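Local atomic coordinates of aspartate-semialdehyde dehydrogenase (Cryptococcus neoformans var. neoformans JEC21, PDB entry 5CEF), a protein that catalyses the NADPH-dependent reductive dephosphorylation of 4-phospho-L-aspartate to L-aspartate semialdehyde, the second step in making the aspartate family of amino acids. Residues L135-Y140 with K232-H237; V109-A114 with K149-T154; P124-L129 with I354-I359. All blocks are in the same frame, centred on the assembly; numbering follows the deposited sequence.

Contact 1. Residues L135-Y140 with K232-H237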
loop_
_atom_site.group_PDB
_atom_site.type_symbol
_atom_site.label_atom_id
_atom_site.label_comp_id
_atom_site.label_asym_id
_atom_site.label_seq_id
_atom_site.Cartn_x
_atom_site.Cartn_y
_atom_site.Cartn_z
ATOM N N LEU A 135 20.697 28.665 -22.937
ATOM C CA LEU A 135 21.143 28.360 -24.298
ATOM C C LEU A 135 22.134 29.406 -24.862
ATOM O O LEU A 135 22.892 29.109 -25.788
ATOM C CB LEU A 135 19.938 28.201 -25.229
ATOM C CG LEU A 135 19.092 26.954 -24.943
ATOM C CD1 LEU A 135 17.810 26.997 -25.738
ATOM C CD2 LEU A 135 19.851 25.675 -25.213
ATOM N N SER A 136 22.162 30.604 -24.283
ATOM C CA SER A 136 23.088 31.645 -24.730
ATOM C C SER A 136 24.567 31.247 -24.705
ATOM O O SER A 136 25.366 31.848 -25.421
ATOM C CB SER A 136 22.911 32.910 -23.901
ATOM O OG SER A 136 23.502 32.746 -22.637
ATOM N N ILE A 137 24.927 30.221 -23.930
ATOM C CA ILE A 137 26.310 29.735 -23.873
ATOM C C ILE A 137 26.675 28.759 -24.988
ATOM O O ILE A 137 27.830 28.345 -25.087
ATOM C CB ILE A 137 26.616 29.084 -22.496
ATOM C CG1 ILE A 137 28.098 29.129 -22.169
ATOM C CG2 ILE A 137 26.134 27.650 -22.435
ATOM C CD1 ILE A 137 28.453 28.569 -20.808
ATOM N N ILE A 138 25.717 28.357 -25.813
ATOM C CA ILE A 138 25.977 27.286 -26.795
ATOM C C ILE A 138 27.024 27.650 -27.866
ATOM O O ILE A 138 27.891 26.828 -28.180
ATOM C CB ILE A 138 24.660 26.802 -27.453
ATOM C CG1 ILE A 138 23.763 26.114 -26.420
ATOM C CG2 ILE A 138 24.944 25.819 -28.571
ATOM C CD1 ILE A 138 24.392 24.902 -25.764
ATOM N N PRO A 139 26.965 28.876 -28.427
ATOM C CA PRO A 139 27.999 29.261 -29.410
ATOM C C PRO A 139 29.404 29.117 -28.842
ATOM O O PRO A 139 30.286 28.587 -29.506
ATOM C CB PRO A 139 27.658 30.722 -29.717
ATOM C CG PRO A 139 26.172 30.755 -29.576
ATOM C CD PRO A 139 25.879 29.874 -28.373
ATOM N N TYR A 140 29.585 29.527 -27.590
ATOM C CA TYR A 140 30.870 29.363 -26.919
ATOM C C TYR A 140 31.259 27.890 -26.727
ATOM O O TYR A 140 32.443 27.535 -26.830
ATOM C CB TYR A 140 30.884 30.121 -25.576
ATOM C CG TYR A 140 32.243 30.126 -24.932
ATOM C CD1 TYR A 140 33.317 30.789 -25.536
ATOM C CD2 TYR A 140 32.488 29.436 -23.751
ATOM C CE1 TYR A 140 34.581 30.798 -24.965
ATOM C CE2 TYR A 140 33.757 29.431 -23.176
ATOM C CZ TYR A 140 34.789 30.127 -23.787
ATOM O OH TYR A 140 36.032 30.107 -23.247
ATOM N N LYS A 232 30.071 33.118 -21.834
ATOM C CA LYS A 232 31.078 32.051 -21.790
ATOM C C LYS A 232 31.034 31.170 -20.530
ATOM O O LYS A 232 31.774 30.159 -20.439
ATOM C CB LYS A 232 32.472 32.663 -21.916
ATOM C CG LYS A 232 32.595 33.648 -23.065
ATOM C CD LYS A 232 34.034 34.085 -23.297
ATOM C CE LYS A 232 34.152 34.907 -24.574
ATOM N NZ LYS A 232 35.574 35.133 -24.926
ATOM N N ALA A 233 30.194 31.539 -19.557
ATOM C CA ALA A 233 30.173 30.826 -18.285
ATOM C C ALA A 233 28.857 30.926 -17.539
ATOM O O ALA A 233 28.032 31.822 -17.785
ATOM C CB ALA A 233 31.311 31.329 -17.386
ATOM N N PHE A 234 28.695 30.005 -16.600
ATOM C CA PHE A 234 27.575 30.036 -15.665
ATOM C C PHE A 234 28.061 30.720 -14.408
ATOM O O PHE A 234 29.152 30.417 -13.949
ATOM C CB PHE A 234 27.110 28.611 -15.353
ATOM C CG PHE A 234 26.732 27.817 -16.582
ATOM C CD1 PHE A 234 25.570 28.088 -17.255
ATOM C CD2 PHE A 234 27.553 26.809 -17.049
ATOM C CE1 PHE A 234 25.224 27.379 -18.382
ATOM C CE2 PHE A 234 27.225 26.096 -18.176
ATOM C CZ PHE A 234 26.059 26.380 -18.844
ATOM N N ASP A 235 27.261 31.641 -13.851
ATOM C CA ASP A 235 27.644 32.308 -12.600
ATOM C C ASP A 235 27.287 31.491 -11.364
ATOM O O ASP A 235 27.755 31.790 -10.278
ATOM C CB ASP A 235 27.068 33.727 -12.520
ATOM C CG ASP A 235 25.537 33.759 -12.563
ATOM O OD1 ASP A 235 24.897 32.818 -12.034
ATOM O OD2 ASP A 235 24.972 34.751 -13.103
ATOM N N LEU A 236 26.488 30.431 -11.530
ATOM C CA LEU A 236 26.110 29.549 -10.440
ATOM C C LEU A 236 25.499 30.313 -9.274
ATOM O O LEU A 236 25.664 29.934 -8.108
ATOM C CB LEU A 236 27.289 28.692 -9.940
ATOM C CG LEU A 236 28.053 27.910 -11.008
ATOM C CD1 LEU A 236 29.111 26.982 -10.375
ATOM C CD2 LEU A 236 27.101 27.090 -11.876
ATOM N N HIS A 237 24.770 31.374 -9.612
ATOM C CA HIS A 237 24.070 32.205 -8.627
ATOM C C HIS A 237 25.047 32.903 -7.640
ATOM O O HIS A 237 24.632 33.370 -6.576
ATOM C CB HIS A 237 23.056 31.331 -7.882
ATOM C CG HIS A 237 21.888 32.071 -7.327
ATOM N ND1 HIS A 237 21.989 32.911 -6.244
ATOM C CD2 HIS A 237 20.578 32.056 -7.677
ATOM C CE1 HIS A 237 20.790 33.392 -5.960
ATOM N NE2 HIS A 237 19.916 32.884 -6.811
#
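The ring of Y140 lies against the aliphatic part of K232, with CB of the lysine over the middle of one ring face, 3.7 Å from the centroid of the Y140 ring. With CG anti to the backbone N (chi1 -173°), the tyrosine reaches from helix 138-145 across to the loop 232-237. The lysine side chain, extended beyond CG, crosses it at about a right angle: CG and CD pass by CD1 and CE1 of the ring, CD coming to 3.7 Å from Y140 CE1. On the same side of the ring plane, toward the CD2-CE2 edge, the carbonyl O of K232 is 3.5 Å from Y140 CE2.

I137 forms the second half of the contact. Its CD1 meets the peptide between K232 and A233, 3.7 Å from A233 N, and also sits over one face of F234, displaced toward the rim and 4.0 Å from the centroid of the F234 ring. The other branch, I137 CG2, approaches F234 CZ at 3.8 Å. K222 of helix 212-224 makes a cation-pi contact with the F234 ring, which therefore links that helix to I137.

The contact joins helix 138-145 and the residues leading into it, which come between strands 125-126 and 151-155 of the Rossmann-type nucleotide-binding sheet, to the loop leading into strand 243-250 of the second sheet. No hydrogen bond or salt bridge crosses between the two segments; two CH-pi contacts and the packing around them hold this surface seam, so the lysine contributes its methylene chain here and not its charge.

Contact 2. Residues V109-A114 with K149-T154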
loop_
_atom_site.group_PDB
_atom_site.type_symbol
_atom_site.label_atom_id
_atom_site.label_comp_id
_atom_site.label_asym_id
_atom_site.label_seq_id
_atom_site.Cartn_x
_atom_site.Cartn_y
_atom_site.Cartn_z
ATOM N N VAL A 109 23.759 17.234 -32.300
ATOM C CA VAL A 109 23.172 17.854 -31.149
ATOM C C VAL A 109 22.557 16.821 -30.195
ATOM O O VAL A 109 21.715 16.029 -30.611
ATOM C CB VAL A 109 22.101 18.847 -31.593
ATOM C CG1 VAL A 109 21.437 19.479 -30.384
ATOM C CG2 VAL A 109 22.720 19.905 -32.480
ATOM N N VAL A 110 22.918 16.883 -28.905
ATOM C CA VAL A 110 22.504 15.876 -27.946
ATOM C C VAL A 110 21.776 16.469 -26.737
ATOM O O VAL A 110 22.298 17.364 -26.068
ATOM C CB VAL A 110 23.729 15.067 -27.468
ATOM C CG1 VAL A 110 23.292 13.995 -26.481
ATOM C CG2 VAL A 110 24.421 14.407 -28.639
ATOM N N TYR A 111 20.559 15.977 -26.486
ATOM C CA TYR A 111 19.775 16.339 -25.322
ATOM C C TYR A 111 19.805 15.156 -24.402
ATOM O O TYR A 111 19.144 14.172 -24.664
ATOM C CB TYR A 111 18.348 16.787 -25.723
ATOM C CG TYR A 111 18.392 18.248 -26.135
ATOM C CD1 TYR A 111 18.978 18.624 -27.304
ATOM C CD2 TYR A 111 17.944 19.256 -25.299
ATOM C CE1 TYR A 111 19.104 19.980 -27.672
ATOM C CE2 TYR A 111 18.028 20.591 -25.681
ATOM C CZ TYR A 111 18.619 20.940 -26.861
ATOM O OH TYR A 111 18.783 22.245 -27.226
ATOM N N SER A 112 20.582 15.270 -23.317
ATOM C CA SER A 112 20.849 14.147 -22.425
ATOM C C SER A 112 20.097 14.203 -21.108
ATOM O O SER A 112 19.717 15.274 -20.630
ATOM C CB SER A 112 22.348 14.082 -22.123
ATOM O OG SER A 112 22.638 13.359 -20.920
ATOM N N ASN A 113 19.854 13.015 -20.543
ATOM C CA ASN A 113 19.285 12.868 -19.210
ATOM C C ASN A 113 20.214 12.230 -18.244
ATOM O O ASN A 113 19.805 11.906 -17.170
ATOM C CB ASN A 113 17.968 12.085 -19.250
ATOM C CG ASN A 113 16.856 12.955 -19.708
ATOM O OD1 ASN A 113 16.231 13.654 -18.907
ATOM N ND2 ASN A 113 16.672 13.025 -21.019
ATOM N N ALA A 114 21.466 12.037 -18.631
ATOM C CA ALA A 114 22.423 11.416 -17.748
ATOM C C ALA A 114 23.097 12.496 -16.926
ATOM O O ALA A 114 22.947 13.665 -17.227
ATOM C CB ALA A 114 23.427 10.640 -18.554
ATOM N N LYS A 149 28.107 22.777 -35.490
ATOM C CA LYS A 149 26.703 22.435 -35.254
ATOM C C LYS A 149 26.444 21.736 -33.892
ATOM O O LYS A 149 25.469 22.035 -33.194
ATOM C CB LYS A 149 26.246 21.558 -36.421
ATOM C CG LYS A 149 24.842 21.005 -36.307
ATOM C CD LYS A 149 24.184 20.802 -37.676
ATOM C CE LYS A 149 24.941 19.855 -38.604
ATOM N NZ LYS A 149 24.966 18.442 -38.114
ATOM N N GLY A 150 27.332 20.836 -33.477
ATOM C CA GLY A 150 27.072 19.982 -32.318
ATOM C C GLY A 150 27.202 20.646 -30.947
ATOM O O GLY A 150 28.024 21.540 -30.753
ATOM N N TYR A 151 26.429 20.134 -29.993
ATOM C CA TYR A 151 26.559 20.485 -28.590
ATOM C C TYR A 151 25.761 19.514 -27.694
ATOM O O TYR A 151 24.995 18.669 -28.182
ATOM C CB TYR A 151 26.090 21.905 -28.351
ATOM C CG TYR A 151 24.596 22.112 -28.536
ATOM C CD1 TYR A 151 23.668 21.920 -27.491
ATOM C CD2 TYR A 151 24.105 22.535 -29.762
ATOM C CE1 TYR A 151 22.289 22.121 -27.706
ATOM C CE2 TYR A 151 22.759 22.756 -29.979
ATOM C CZ TYR A 151 21.863 22.557 -28.963
ATOM O OH TYR A 151 20.543 22.790 -29.271
ATOM N N ILE A 152 25.980 19.645 -26.388
ATOM C CA ILE A 152 25.235 18.916 -25.382
ATOM C C ILE A 152 24.489 19.864 -24.443
ATOM O O ILE A 152 25.046 20.877 -23.985
ATOM C CB ILE A 152 26.165 18.011 -24.540
ATOM C CG1 ILE A 152 26.529 16.778 -25.342
ATOM C CG2 ILE A 152 25.478 17.565 -23.273
ATOM C CD1 ILE A 152 27.704 16.000 -24.785
ATOM N N VAL A 153 23.223 19.522 -24.181
ATOM C CA VAL A 153 22.417 20.140 -23.127
ATOM C C VAL A 153 21.883 19.034 -22.285
ATOM O O VAL A 153 21.472 17.993 -22.807
ATOM C CB VAL A 153 21.220 20.910 -23.690
ATOM C CG1 VAL A 153 20.273 21.274 -22.579
ATOM C CG2 VAL A 153 21.680 22.158 -24.399
ATOM N N THR A 154 21.921 19.212 -20.976
ATOM C CA THR A 154 21.378 18.216 -20.088
ATOM C C THR A 154 20.093 18.721 -19.470
ATOM O O THR A 154 19.961 19.875 -19.138
ATOM C CB THR A 154 22.324 17.849 -18.949
ATOM O OG1 THR A 154 22.691 19.041 -18.249
ATOM C CG2 THR A 154 23.544 17.174 -19.477
#
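Y111 and Y151 project from neighbouring parallel strands of the Rossmann-type sheet, and their rings meet obliquely, with planes at 74° and centroids 5.9 Å apart. The two hydroxyls are joined by a hydrogen bond, Y111 OH to Y151 OH at 2.8 Å, in which either could be the donor; Y111 OH lies in the plane of the Y151 ring, at its edge. CG of Y151 lies between its backbone N and carbonyl carbon (chi1 68°), and the ring beyond it stands beside V109, on the same side of the sheet as the Y111 ring.

Each ring also takes an aliphatic group from the adjoining segment over a face. CG1 of V109 stands above the Y151 ring, offset toward the rim, 3.7 Å from the centroid of that ring, while its CG2 packs against Y151 CE2. V153 lies alongside Y111, pointing the same way, and places CB over the face of the Y111 ring near CE2. I138 of helix 138-145 packs on Y151 and V153, and A360 of helix 349-362 on both tyrosines, so this side of the sheet is covered by helices.

V110, I152, S112 and T154 point to the other side, where V110 CB touches I152 CG1 and helix 93-105 packs on V110 and I152. The strands 109-112 and 151-154 run at 16° to each other and are joined by V110 N to Y151 O, V153 N to V110 O and S112 N to V153 O. Beyond them, A114 comes near L91 and D92, which by similarity bind NADP(+). The segment 109-114 ends in an ST turn, in which S112 OG accepts the backbone N-H of A114 at 2.9 Å.

Contact 3. Residues P124-L129 with I354-I359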
loop_
_atom_site.group_PDB
_atom_site.type_symbol
_atom_site.label_atom_id
_atom_site.label_comp_id
_atom_site.label_asym_id
_atom_site.label_seq_id
_atom_site.Cartn_x
_atom_site.Cartn_y
_atom_site.Cartn_z
ATOM N N PRO A 124 24.793 23.656 -20.668
ATOM C CA PRO A 124 23.639 24.084 -19.887
ATOM C C PRO A 124 22.889 22.921 -19.273
ATOM O O PRO A 124 22.830 21.840 -19.859
ATOM C CB PRO A 124 22.734 24.765 -20.915
ATOM C CG PRO A 124 23.557 24.952 -22.133
ATOM C CD PRO A 124 24.574 23.866 -22.111
ATOM N N LEU A 125 22.365 23.149 -18.078
ATOM C CA LEU A 125 21.521 22.215 -17.373
ATOM C C LEU A 125 20.174 22.897 -17.227
ATOM O O LEU A 125 20.002 23.789 -16.395
ATOM C CB LEU A 125 22.104 21.934 -16.004
ATOM C CG LEU A 125 21.192 21.225 -14.997
ATOM C CD1 LEU A 125 20.728 19.882 -15.544
ATOM C CD2 LEU A 125 21.933 21.025 -13.696
ATOM N N ILE A 126 19.232 22.531 -18.083
ATOM C CA ILE A 126 18.036 23.318 -18.268
ATOM C C ILE A 126 16.777 22.617 -17.787
ATOM O O ILE A 126 16.486 21.494 -18.166
ATOM C CB ILE A 126 17.891 23.723 -19.731
ATOM C CG1 ILE A 126 19.031 24.670 -20.109
ATOM C CG2 ILE A 126 16.552 24.412 -19.951
ATOM C CD1 ILE A 126 19.162 24.975 -21.595
ATOM N N VAL A 127 16.063 23.289 -16.911
ATOM C CA VAL A 127 14.664 23.013 -16.626
ATOM C C VAL A 127 13.888 23.928 -17.534
ATOM O O VAL A 127 13.954 25.144 -17.390
ATOM C CB VAL A 127 14.311 23.352 -15.166
ATOM C CG1 VAL A 127 12.807 23.253 -14.913
ATOM C CG2 VAL A 127 15.097 22.423 -14.263
ATOM N N PRO A 128 13.174 23.352 -18.497
ATOM C CA PRO A 128 12.565 24.176 -19.558
ATOM C C PRO A 128 11.627 25.268 -19.068
ATOM O O PRO A 128 11.465 26.267 -19.766
ATOM C CB PRO A 128 11.789 23.156 -20.409
ATOM C CG PRO A 128 11.715 21.897 -19.572
ATOM C CD PRO A 128 12.955 21.915 -18.729
ATOM N N LEU A 129 11.011 25.101 -17.900
ATOM C CA LEU A 129 10.118 26.137 -17.373
ATOM C C LEU A 129 10.819 27.156 -16.483
ATOM O O LEU A 129 10.128 27.992 -15.813
ATOM C CB LEU A 129 8.931 25.549 -16.582
ATOM C CG LEU A 129 8.168 24.412 -17.268
ATOM C CD1 LEU A 129 7.019 23.947 -16.383
ATOM C CD2 LEU A 129 7.689 24.848 -18.647
ATOM N N ILE A 354 12.189 17.214 -24.506
ATOM C CA ILE A 354 11.530 17.621 -25.733
ATOM C C ILE A 354 11.217 19.103 -25.724
ATOM O O ILE A 354 11.507 19.804 -26.696
ATOM C CB ILE A 354 10.248 16.812 -25.932
ATOM C CG1 ILE A 354 10.596 15.397 -26.411
ATOM C CG2 ILE A 354 9.340 17.507 -26.925
ATOM C CD1 ILE A 354 9.492 14.402 -26.201
ATOM N N ILE A 355 10.686 19.595 -24.604
ATOM C CA ILE A 355 10.402 21.028 -24.468
ATOM C C ILE A 355 11.682 21.827 -24.641
ATOM O O ILE A 355 11.677 22.877 -25.314
ATOM C CB ILE A 355 9.753 21.388 -23.137
ATOM C CG1 ILE A 355 8.381 20.736 -23.032
ATOM C CG2 ILE A 355 9.558 22.882 -23.053
ATOM C CD1 ILE A 355 7.808 20.676 -21.637
ATOM N N ASN A 356 12.776 21.337 -24.052
ATOM C CA ASN A 356 14.071 21.993 -24.207
ATOM C C ASN A 356 14.428 22.090 -25.665
ATOM O O ASN A 356 14.866 23.125 -26.136
ATOM C CB ASN A 356 15.192 21.236 -23.486
ATOM C CG ASN A 356 15.317 21.595 -22.041
ATOM O OD1 ASN A 356 14.613 22.476 -21.554
ATOM N ND2 ASN A 356 16.172 20.900 -21.339
ATOM N N ALA A 357 14.262 21.001 -26.377
ATOM C CA ALA A 357 14.586 20.989 -27.792
ATOM C C ALA A 357 13.684 21.929 -28.599
ATOM O O ALA A 357 14.168 22.627 -29.470
ATOM C CB ALA A 357 14.488 19.566 -28.329
ATOM N N GLU A 358 12.391 21.967 -28.274
ATOM C CA GLU A 358 11.457 22.874 -28.971
ATOM C C GLU A 358 11.944 24.321 -28.831
ATOM O O GLU A 358 11.988 25.057 -29.807
ATOM C CB GLU A 358 10.018 22.732 -28.464
ATOM C CG GLU A 358 9.394 21.358 -28.696
ATOM C CD GLU A 358 8.008 21.187 -28.085
ATOM O OE1 GLU A 358 7.556 22.115 -27.405
ATOM O OE2 GLU A 358 7.340 20.140 -28.298
ATOM N N ILE A 359 12.356 24.700 -27.635
ATOM C CA ILE A 359 12.887 26.028 -27.428
ATOM C C ILE A 359 14.144 26.283 -28.282
ATOM O O ILE A 359 14.312 27.366 -28.877
ATOM C CB ILE A 359 13.212 26.258 -25.958
ATOM C CG1 ILE A 359 11.904 26.276 -25.168
ATOM C CG2 ILE A 359 13.952 27.582 -25.749
ATOM C CD1 ILE A 359 12.109 26.056 -23.679
#
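P128 and I126 face helix 349-362 from the edge strand of the Rossmann-type sheet and the loop that follows it, and all six touching residues are buried. The sole hydrogen bond between the segments comes from the helix: N356 ND2 donates to the backbone O of I126 at 3.2 Å, with the N-H pointing almost straight at its acceptor (179°). That acceptor lies in the amide plane of N356, whereas the donor stands well above the carbonyl plane of I126. The asparagine has CG anti to its carbonyl carbon (chi1 -85°), which sets CG on the side of I126; the amide beyond it reaches the strand.

Van der Waals contacts are made by the same amide: its oxygen, OD1, faces I126 CG2 on the strand and CB and CD of the P128 ring. The N356 side chain also touches N155 of strand 151-155, while a backbone hydrogen bond ties I126 itself to T154 of that strand.

The apolar part of the contact belongs to P128. Its ring crosses the side chain of I355 at about a right angle, P128 CB touching I355 CG2 at 3.5 Å. One turn further along the helix, I359 adds a looser approach through CD1.

Thus the helix near the C-terminus, far away in sequence, packs beside the short, weakly bonded outermost strand 125-126, with V127 about 10 Å from C158, the predicted acyl-thioester cysteine, measured between side chains. The tip of I359 ends at the loop backbone, CD1 lying 4.0 Å from P128 O.

Overall arrangement
Strand 151-155 connects contacts 2 and 3, whose centres are 11 Å apart: it pairs with strand 109-112 along one edge and with strand 125-126 along the other, where T154 O lies 2.9 Å from I126 N and T154 N 3.0 Å from P124 O, probable hydrogen bonds. The centre of contact 1 is 14 Å from each of theirs, and it packs on both. I138 CD1 reaches Y151 CD1 at 3.5 Å, and F234 CZ reaches P124 CA at 3.5 Å. Contact 1 is at the surface, away from the annotated sites, whereas the A114 side chain in contact 2 is about 6 Å from that of L91, an NADP(+) residue by similarity, and contact 3 brings V127 toward the predicted catalytic C158.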